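Side-chain contacts in homoprotocatechuate 2,3-dioxygenase (Brevibacterium fuscum, PDB 4Z6M), which uses iron(II) and molecular oxygen to cleave the aromatic ring of the catechol homoprotocatechuate, as an extradiol dioxygenase: residues Tyr257-Asp260 with His264-Glu267; Ala21-Thr26 with Pro210-Val215; Pro13-Cys18 with Glu171-Arg176. The protein carries 1 engineered substitution. One frame throughout, in Å; residues are numbered along the deposited sequence.

Contact 1. Residues Tyr257-Asp260 with His264-Glu267; sequences YILD and HRIE. With FE2 (Fe (II) ion), chain E.
Glu267 carries its carboxylate along the ring of Tyr257 and puts OE1 on the iron(II) ion at 2.1 Å, so that one side chain both packs in a hairpin and ligates a metal. The two side chains lie side by side and point the same way, the planes of ring and carboxylate turned 31° apart. CE1 of Tyr257 lies 3.4 Å from both CG and CD of Glu267. With CG anti to the backbone N (chi1 -173°) and the chain straight beyond it, Glu267 reaches the iron at full stretch. His155 and His214 complete the protein ligands, and three waters fill the remaining positions. The second oxygen, OE2, accepts a weak bond from water 1 at 2.9 Å and is also hydrogen-bonded to NE2 of His248, which should help fix the rotation of the carboxylate. Glu267, His155 and His214 form the facial triad of two histidines and one carboxylate known from extradiol dioxygenases; of these, only the carboxylate is carried by the antiparallel hairpin of strands 254-259 and 265-270. Ile258 and Ile266 are its hydrogen-bonded pair: N of Ile258 to O of Ile266 and N of Ile266 to O of Ile258 both span 2.9 Å, while CG1 of Ile258 rests against CB of Ile266 on the face away from the metal. On the metal-bearing face, Leu259 CD2 leans on Arg265 CB at 4.0 Å, and the guanidinium of Arg265 leaves the hairpin for a salt bridge with Glu242 and a cation-pi contact with Trp304. Near the turn, Asp260 N donates to His264 O, answered by a weak bond from His264 N to Asp260 OD1. Asp260 OD2, bonded to Tyr35, also lies at the edge of the His264 imidazole, 3.3 Å from CD2; that ring bonds to Ser309 and the carbonyl of Val24.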
loop_
_atom_site.group_PDB
_atom_site.type_symbol
_atom_site.label_atom_id
_atom_site.label_comp_id
_atom_site.label_asym_id
_atom_site.label_seq_id
_atom_site.Cartn_x
_atom_site.Cartn_y
_atom_site.Cartn_z
ATOM N N TYR A 257 -17.087 4.630 7.312
ATOM C CA TYR A 257 -18.127 4.353 8.307
ATOM C C TYR A 257 -19.041 3.225 7.832
ATOM O O TYR A 257 -19.556 3.268 6.715
ATOM C CB TYR A 257 -18.983 5.592 8.597
ATOM C CG TYR A 257 -18.185 6.760 9.127
ATOM C CD1 TYR A 257 -17.894 6.911 10.482
ATOM C CD2 TYR A 257 -17.678 7.717 8.241
ATOM C CE1 TYR A 257 -17.166 7.991 10.944
ATOM C CE2 TYR A 257 -16.950 8.772 8.694
ATOM C CZ TYR A 257 -16.694 8.910 10.040
ATOM O OH TYR A 257 -15.962 9.979 10.437
ATOM N N ILE A 258 -19.237 2.234 8.699
ATOM C CA ILE A 258 -20.084 1.106 8.424
ATOM C C ILE A 258 -21.078 0.939 9.576
ATOM O O ILE A 258 -20.900 1.510 10.666
ATOM C CB ILE A 258 -19.260 -0.184 8.170
ATOM C CG1 ILE A 258 -18.459 -0.566 9.403
ATOM C CG2 ILE A 258 -18.354 0.014 6.949
ATOM C CD1 ILE A 258 -17.585 -1.784 9.238
ATOM N N LEU A 259 -22.098 0.133 9.329
ATOM C CA LEU A 259 -23.193 -0.055 10.294
ATOM C C LEU A 259 -23.303 -1.518 10.716
ATOM O O LEU A 259 -23.444 -2.375 9.873
ATOM C CB LEU A 259 -24.530 0.413 9.711
ATOM C CG LEU A 259 -24.557 1.870 9.265
ATOM C CD1 LEU A 259 -25.834 2.130 8.519
ATOM C CD2 LEU A 259 -24.381 2.835 10.422
ATOM N N ASP A 260 -23.305 -1.767 12.019
ATOM C CA ASP A 260 -23.479 -3.133 12.549
ATOM C C ASP A 260 -24.961 -3.546 12.478
ATOM O O ASP A 260 -25.803 -2.748 12.048
ATOM C CB ASP A 260 -22.815 -3.275 13.931
ATOM C CG ASP A 260 -23.744 -3.003 15.118
ATOM O OD1 ASP A 260 -24.870 -2.490 14.928
ATOM O OD2 ASP A 260 -23.315 -3.323 16.264
ATOM N N HIS A 264 -25.449 0.293 15.110
ATOM C CA HIS A 264 -24.297 0.950 15.738
ATOM C C HIS A 264 -23.271 1.247 14.636
ATOM O O HIS A 264 -22.930 0.375 13.844
ATOM C CB HIS A 264 -23.629 0.132 16.820
ATOM C CG HIS A 264 -24.513 -0.225 17.965
ATOM N ND1 HIS A 264 -25.237 0.702 18.690
ATOM C CD2 HIS A 264 -24.752 -1.423 18.535
ATOM C CE1 HIS A 264 -25.883 0.074 19.664
ATOM N NE2 HIS A 264 -25.584 -1.215 19.598
ATOM N N ARG A 265 -22.782 2.484 14.604
ATOM C CA ARG A 265 -21.812 2.919 13.600
ATOM C C ARG A 265 -20.397 2.676 14.064
ATOM O O ARG A 265 -20.012 3.037 15.181
ATOM C CB ARG A 265 -22.050 4.399 13.332
ATOM C CG ARG A 265 -21.128 5.028 12.306
ATOM C CD ARG A 265 -21.351 6.524 12.178
ATOM N NE ARG A 265 -22.637 6.884 11.584
ATOM C CZ ARG A 265 -23.694 7.381 12.232
ATOM N NH1 ARG A 265 -23.691 7.545 13.549
ATOM N NH2 ARG A 265 -24.773 7.725 11.530
ATOM N N ILE A 266 -19.620 2.060 13.173
ATOM C CA ILE A 266 -18.205 1.808 13.412
ATOM C C ILE A 266 -17.422 2.587 12.354
ATOM O O ILE A 266 -17.732 2.498 11.156
ATOM C CB ILE A 266 -17.873 0.308 13.299
ATOM C CG1 ILE A 266 -18.762 -0.489 14.277
ATOM C CG2 ILE A 266 -16.400 0.061 13.558
ATOM C CD1 ILE A 266 -18.548 -0.191 15.737
ATOM N N GLU A 267 -16.435 3.354 12.804
ATOM C CA GLU A 267 -15.483 3.996 11.906
ATOM C C GLU A 267 -14.223 3.136 11.851
ATOM O O GLU A 267 -13.753 2.623 12.878
ATOM C CB GLU A 267 -15.131 5.397 12.395
ATOM C CG GLU A 267 -14.281 6.193 11.427
ATOM C CD GLU A 267 -13.923 7.570 11.908
ATOM O OE1 GLU A 267 -14.285 7.922 13.043
ATOM O OE2 GLU A 267 -13.240 8.308 11.141
HETATM FE FE FE2 E . -14.403 9.572 14.267
HETATM O O HOH W 1 -12.715 10.289 13.129
HETATM O O HOH W 2 -14.441 11.295 15.568
HETATM O O HOH W 3 -15.557 10.802 12.840
#

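Contact 2. Residues Ala21-Thr26 with Pro210-Val215; sequences AELVVT and PRLHHV. With FE2 (Fe (II) ion), chain E.
Ala21 opens the contact with a single methyl, CB, which meets CG2 of Val215 at 4.1 Å. The valine presents this branch because CG2 stands anti to its own carbonyl carbon, while CG1 is directed elsewhere. Glu22 turns from the interface toward Arg117 and Thr67, a salt bridge and a hydrogen bond that hold its carboxylate on the far side of strand 15-25. At Leu23 the strand faces the partner again: CD2 touches CD2 of Leu212 at 3.9 Å, the two leucines crossing at about a right angle, and Leu74 lies against both.

The two touching residues of strand 211-218, Leu212 and Val215, are three positions apart, a spacing explained by the classic beta bulge between them, where His213 and His214 together face Asn157. The bulge sends both imidazoles to the side away from the aliphatic contact. There His214 binds the iron(II) ion through NE2 at 2.2 Å. Its ND1 donates to ND1 of His213 at 2.8 Å, a bond lying in the plane of the His214 ring but 21° out of that of His213. Since NE2 of His213 is in turn bonded to the carbonyl of Trp304, His213 is a second-shell residue that probably helps to orient the ligand.

One strand thus has two chemistries: toward segment 21-26 it offers branched aliphatic carbons, which fit by shape with little directional constraint, whereas the opposite side carries the directed bonds of the metal ligand.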
loop_
_atom_site.group_PDB
_atom_site.type_symbol
_atom_site.label_atom_id
_atom_site.label_comp_id
_atom_site.label_asym_id
_atom_site.label_seq_id
_atom_site.Cartn_x
_atom_site.Cartn_y
_atom_site.Cartn_z
ATOM N N ALA A 21 -15.499 -0.165 24.549
ATOM C CA ALA A 21 -16.922 0.125 24.689
ATOM C C ALA A 21 -17.678 -1.167 24.962
ATOM O O ALA A 21 -17.337 -2.214 24.435
ATOM C CB ALA A 21 -17.491 0.806 23.462
ATOM N N GLU A 22 -18.746 -1.050 25.751
ATOM C CA GLU A 22 -19.733 -2.120 25.914
ATOM C C GLU A 22 -21.003 -1.690 25.181
ATOM O O GLU A 22 -21.611 -0.665 25.536
ATOM C CB GLU A 22 -20.025 -2.375 27.404
ATOM C CG GLU A 22 -20.979 -3.543 27.587
ATOM C CD GLU A 22 -21.320 -3.878 29.026
ATOM O OE1 GLU A 22 -20.933 -3.129 29.960
ATOM O OE2 GLU A 22 -21.955 -4.952 29.219
ATOM N N LEU A 23 -21.342 -2.429 24.128
ATOM C CA LEU A 23 -22.537 -2.227 23.332
ATOM C C LEU A 23 -23.551 -3.306 23.641
ATOM O O LEU A 23 -23.221 -4.489 23.610
ATOM C CB LEU A 23 -22.210 -2.254 21.837
ATOM C CG LEU A 23 -21.225 -1.199 21.321
ATOM C CD1 LEU A 23 -20.977 -1.437 19.839
ATOM C CD2 LEU A 23 -21.717 0.217 21.549
ATOM N N VAL A 24 -24.802 -2.896 23.857
ATOM C CA VAL A 24 -25.905 -3.840 23.907
ATOM C C VAL A 24 -26.364 -4.100 22.491
ATOM O O VAL A 24 -26.546 -3.173 21.689
ATOM C CB VAL A 24 -27.064 -3.344 24.796
ATOM C CG1 VAL A 24 -28.198 -4.352 24.793
ATOM C CG2 VAL A 24 -26.561 -3.112 26.219
ATOM N N VAL A 25 -26.504 -5.381 22.182
ATOM C CA VAL A 25 -26.937 -5.873 20.868
ATOM C C VAL A 25 -28.140 -6.792 21.042
ATOM O O VAL A 25 -28.309 -7.381 22.098
ATOM C CB VAL A 25 -25.795 -6.607 20.130
ATOM C CG1 VAL A 25 -24.613 -5.665 19.956
ATOM C CG2 VAL A 25 -25.384 -7.889 20.859
ATOM N N THR A 26 -28.979 -6.905 20.013
ATOM C CA THR A 26 -30.248 -7.627 20.151
ATOM C C THR A 26 -30.161 -9.099 19.762
ATOM O O THR A 26 -30.937 -9.916 20.269
ATOM C CB THR A 26 -31.390 -6.970 19.345
ATOM O OG1 THR A 26 -31.038 -6.856 17.961
ATOM C CG2 THR A 26 -31.748 -5.603 19.961
ATOM N N PRO A 210 -28.012 12.663 24.967
ATOM C CA PRO A 210 -26.846 11.859 24.608
ATOM C C PRO A 210 -27.152 10.717 23.627
ATOM O O PRO A 210 -28.086 9.932 23.840
ATOM C CB PRO A 210 -26.396 11.309 25.952
ATOM C CG PRO A 210 -27.675 11.181 26.768
ATOM C CD PRO A 210 -28.417 12.442 26.375
ATOM N N ARG A 211 -26.337 10.595 22.582
ATOM C CA ARG A 211 -26.319 9.424 21.737
ATOM C C ARG A 211 -24.862 9.142 21.396
ATOM O O ARG A 211 -24.030 10.055 21.403
ATOM C CB ARG A 211 -27.136 9.618 20.469
ATOM C CG ARG A 211 -28.647 9.639 20.683
ATOM C CD ARG A 211 -29.392 9.778 19.370
ATOM N NE ARG A 211 -29.136 11.106 18.860
ATOM C CZ ARG A 211 -29.216 11.482 17.595
ATOM N NH1 ARG A 211 -29.600 10.637 16.651
ATOM N NH2 ARG A 211 -28.906 12.736 17.289
ATOM N N LEU A 212 -24.563 7.883 21.087
ATOM C CA LEU A 212 -23.230 7.506 20.659
ATOM C C LEU A 212 -23.173 7.577 19.156
ATOM O O LEU A 212 -23.904 6.872 18.452
ATOM C CB LEU A 212 -22.861 6.091 21.141
ATOM C CG LEU A 212 -21.538 5.525 20.595
ATOM C CD1 LEU A 212 -20.402 6.246 21.266
ATOM C CD2 LEU A 212 -21.472 4.015 20.777
ATOM N N HIS A 213 -22.276 8.416 18.633
ATOM C CA HIS A 213 -22.152 8.517 17.194
ATOM C C HIS A 213 -21.409 7.317 16.596
ATOM O O HIS A 213 -21.922 6.660 15.690
ATOM C CB HIS A 213 -21.486 9.820 16.757
ATOM C CG HIS A 213 -21.716 10.117 15.319
ATOM N ND1 HIS A 213 -21.036 9.480 14.307
ATOM C CD2 HIS A 213 -22.619 10.932 14.708
ATOM C CE1 HIS A 213 -21.498 9.883 13.146
ATOM N NE2 HIS A 213 -22.450 10.776 13.361
ATOM N N HIS A 214 -20.216 7.024 17.113
ATOM C CA HIS A 214 -19.467 5.843 16.650
ATOM C C HIS A 214 -18.385 5.435 17.594
ATOM O O HIS A 214 -18.018 6.187 18.507
ATOM C CB HIS A 214 -18.885 6.057 15.247
ATOM C CG HIS A 214 -17.991 7.253 15.093
ATOM N ND1 HIS A 214 -18.457 8.481 14.676
ATOM C CD2 HIS A 214 -16.654 7.385 15.202
ATOM C CE1 HIS A 214 -17.434 9.320 14.550
ATOM N NE2 HIS A 214 -16.336 8.683 14.895
ATOM N N VAL A 215 -17.883 4.213 17.359
ATOM C CA VAL A 215 -16.624 3.737 17.906
ATOM C C VAL A 215 -15.704 3.561 16.708
ATOM O O VAL A 215 -16.134 3.034 15.683
ATOM C CB VAL A 215 -16.837 2.373 18.609
ATOM C CG1 VAL A 215 -15.528 1.844 19.161
ATOM C CG2 VAL A 215 -17.878 2.499 19.705
HETATM FE FE FE2 E . -14.403 9.572 14.267
HETATM O O HOH W 1 -12.715 10.289 13.129
HETATM O O HOH W 2 -14.441 11.295 15.568
HETATM O O HOH W 3 -15.557 10.802 12.840
#

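Contact 3. Residues Pro13-Cys18 with Glu171-Arg176; sequences PDILRC and EDLGFR
Ile15 rests its terminal methyl, CD1, against two side chains of segment 171-176, lying 3.8 Å from CG of Leu173 and 3.7 Å from CE1 of Phe175. The isoleucine side chain crosses both at about a right angle, and CD1 approaches the phenyl ring obliquely. Leu173 bears on a second partner as well, since its CD1 also reaches CD of Pro13 at 4.1 Å. A near-trans first torsion (chi1 -173°) swings the branched end of Leu173 across to strand 15-25 even though its first bond does not aim there.

Between the backbones sits water 4, which donates to O of Pro13 and to O of Leu173, 2.7 Å in each case, and so joins two buried carbonyls across an otherwise aliphatic and aromatic interface. Leu173 owes its position to the end of helix 163-172, which closes in a Schellman motif: Gly174 takes a positive phi (112°) that suits glycine, and its N bonds back to O of Glu171 at 2.9 Å. This turn belongs to the beta-alpha-beta-beta-beta module starting with strand 152-160, and leads into strand 176-182, whereas strand 15-25 opens the first such module of the chain, in the same glyoxalase-type fold.

Farther out, Arg195 spans both segments, with NE on the carbonyl of Ile15, NH1 on that of Gly174 and NH2 in a salt bridge with Asp14. Helix 84-96 covers the apolar cluster, Ala90 meeting Pro13 while Tyr93 and Tyr94 meet Leu173. On strand 15-25 itself, Arg17 pairs with Glu58 and with Asp277 of the second subunit.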
loop_
_atom_site.group_PDB
_atom_site.type_symbol
_atom_site.label_atom_id
_atom_site.label_comp_id
_atom_site.label_asym_id
_atom_site.label_seq_id
_atom_site.Cartn_x
_atom_site.Cartn_y
_atom_site.Cartn_z
ATOM N N PRO A 13 -8.892 12.518 37.406
ATOM C CA PRO A 13 -8.126 11.294 37.213
ATOM C C PRO A 13 -7.238 11.446 35.987
ATOM O O PRO A 13 -7.622 12.117 35.039
ATOM C CB PRO A 13 -9.211 10.241 36.938
ATOM C CG PRO A 13 -10.314 11.026 36.316
ATOM C CD PRO A 13 -10.319 12.308 37.108
ATOM N N ASP A 14 -6.058 10.839 36.026
ATOM C CA ASP A 14 -5.122 10.816 34.909
ATOM C C ASP A 14 -5.595 9.753 33.950
ATOM O O ASP A 14 -5.352 8.554 34.159
ATOM C CB ASP A 14 -3.698 10.541 35.410
ATOM C CG ASP A 14 -2.667 10.556 34.299
ATOM O OD1 ASP A 14 -3.088 10.592 33.120
ATOM O OD2 ASP A 14 -1.443 10.495 34.594
ATOM N N ILE A 15 -6.231 10.193 32.873
ATOM C CA ILE A 15 -6.768 9.294 31.862
ATOM C C ILE A 15 -5.676 8.995 30.828
ATOM O O ILE A 15 -5.069 9.914 30.261
ATOM C CB ILE A 15 -8.001 9.903 31.186
ATOM C CG1 ILE A 15 -9.140 10.098 32.207
ATOM C CG2 ILE A 15 -8.445 9.065 29.992
ATOM C CD1 ILE A 15 -10.145 11.160 31.779
ATOM N N LEU A 16 -5.464 7.711 30.552
ATOM C CA LEU A 16 -4.502 7.299 29.524
ATOM C C LEU A 16 -5.053 7.395 28.100
ATOM O O LEU A 16 -4.371 7.891 27.195
ATOM C CB LEU A 16 -4.060 5.868 29.785
ATOM C CG LEU A 16 -3.352 5.566 31.099
ATOM C CD1 LEU A 16 -3.269 4.056 31.297
ATOM C CD2 LEU A 16 -1.970 6.227 31.095
ATOM N N ARG A 17 -6.244 6.846 27.889
ATOM C CA ARG A 17 -6.754 6.570 26.545
ATOM C C ARG A 17 -8.143 6.006 26.649
ATOM O O ARG A 17 -8.518 5.432 27.681
ATOM C CB ARG A 17 -5.887 5.563 25.775
ATOM C CG ARG A 17 -5.671 4.240 26.509
ATOM C CD ARG A 17 -5.205 3.172 25.547
ATOM N NE ARG A 17 -4.846 1.909 26.188
ATOM C CZ ARG A 17 -5.039 0.709 25.642
ATOM N NH1 ARG A 17 -4.624 -0.381 26.272
ATOM N NH2 ARG A 17 -5.629 0.589 24.466
ATOM N N CYS A 18 -8.878 6.090 25.553
ATOM C CA CYS A 18 -10.011 5.200 25.364
ATOM C C CYS A 18 -9.548 3.753 25.384
ATOM O O CYS A 18 -8.450 3.428 24.930
ATOM C CB CYS A 18 -10.759 5.508 24.077
ATOM S SG CYS A 18 -9.848 5.242 22.557
ATOM N N GLU A 171 -12.343 19.405 28.862
ATOM C CA GLU A 171 -11.057 20.042 29.116
ATOM C C GLU A 171 -10.676 20.025 30.588
ATOM O O GLU A 171 -9.522 19.754 30.938
ATOM C CB GLU A 171 -11.056 21.476 28.575
ATOM C CG GLU A 171 -11.027 21.550 27.061
ATOM C CD GLU A 171 -11.144 22.975 26.561
ATOM O OE1 GLU A 171 -11.901 23.778 27.160
ATOM O OE2 GLU A 171 -10.460 23.292 25.593
ATOM N N ASP A 172 -11.650 20.291 31.450
ATOM C CA ASP A 172 -11.395 20.249 32.893
ATOM C C ASP A 172 -10.975 18.843 33.300
ATOM O O ASP A 172 -10.145 18.649 34.177
ATOM C CB ASP A 172 -12.658 20.662 33.666
ATOM C CG ASP A 172 -12.922 22.172 33.624
ATOM O OD1 ASP A 172 -12.021 22.955 33.293
ATOM O OD2 ASP A 172 -14.057 22.568 33.952
ATOM N N LEU A 173 -11.556 17.858 32.630
ATOM C CA LEU A 173 -11.233 16.453 32.877
ATOM C C LEU A 173 -9.865 16.030 32.346
ATOM O O LEU A 173 -9.391 14.927 32.646
ATOM C CB LEU A 173 -12.346 15.603 32.276
ATOM C CG LEU A 173 -12.404 14.102 32.494
ATOM C CD1 LEU A 173 -12.452 13.779 33.983
ATOM C CD2 LEU A 173 -13.603 13.563 31.743
ATOM N N GLY A 174 -9.244 16.904 31.552
ATOM C CA GLY A 174 -7.870 16.745 31.089
ATOM C C GLY A 174 -7.737 16.482 29.597
ATOM O O GLY A 174 -6.617 16.403 29.080
ATOM N N PHE A 175 -8.847 16.353 28.878
ATOM C CA PHE A 175 -8.755 16.184 27.410
ATOM C C PHE A 175 -8.323 17.506 26.784
ATOM O O PHE A 175 -8.715 18.571 27.261
ATOM C CB PHE A 175 -10.086 15.747 26.811
ATOM C CG PHE A 175 -10.492 14.338 27.182
ATOM C CD1 PHE A 175 -11.112 14.070 28.379
ATOM C CD2 PHE A 175 -10.320 13.287 26.282
ATOM C CE1 PHE A 175 -11.489 12.771 28.707
ATOM C CE2 PHE A 175 -10.725 12.002 26.605
ATOM C CZ PHE A 175 -11.309 11.748 27.821
ATOM N N ARG A 176 -7.502 17.433 25.744
ATOM C CA ARG A 176 -7.003 18.620 25.059
ATOM C C ARG A 176 -7.608 18.673 23.659
ATOM O O ARG A 176 -7.528 17.702 22.894
ATOM C CB ARG A 176 -5.467 18.549 24.973
ATOM C CG ARG A 176 -4.756 18.315 26.325
ATOM C CD ARG A 176 -4.087 16.925 26.438
ATOM N NE ARG A 176 -3.167 16.796 27.585
ATOM C CZ ARG A 176 -2.515 15.676 27.940
ATOM N NH1 ARG A 176 -2.664 14.532 27.263
ATOM N NH2 ARG A 176 -1.701 15.694 28.997
HETATM O O HOH W 4 -7.135 13.358 32.737
#

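In the fold
From the N terminus, strand 15-25 supplies first one half of contact 3 and then one half of contact 2. Contact 3 closes when the chain returns after helix 163-172, some 150 residues on; contact 2 closes later, at strand 211-218, so the two long loops cross. Both tie the N-terminal glyoxalase-family half to the C-terminal one, at points about 21 Å apart between centres. Contact 1 follows in series as a short local hairpin within the C-terminal half. It adjoins contact 2 because strands 211-218 and 265-270 are sheet neighbours, with Glu267 N close to Val215 O, and the two contacts share the iron and its three waters.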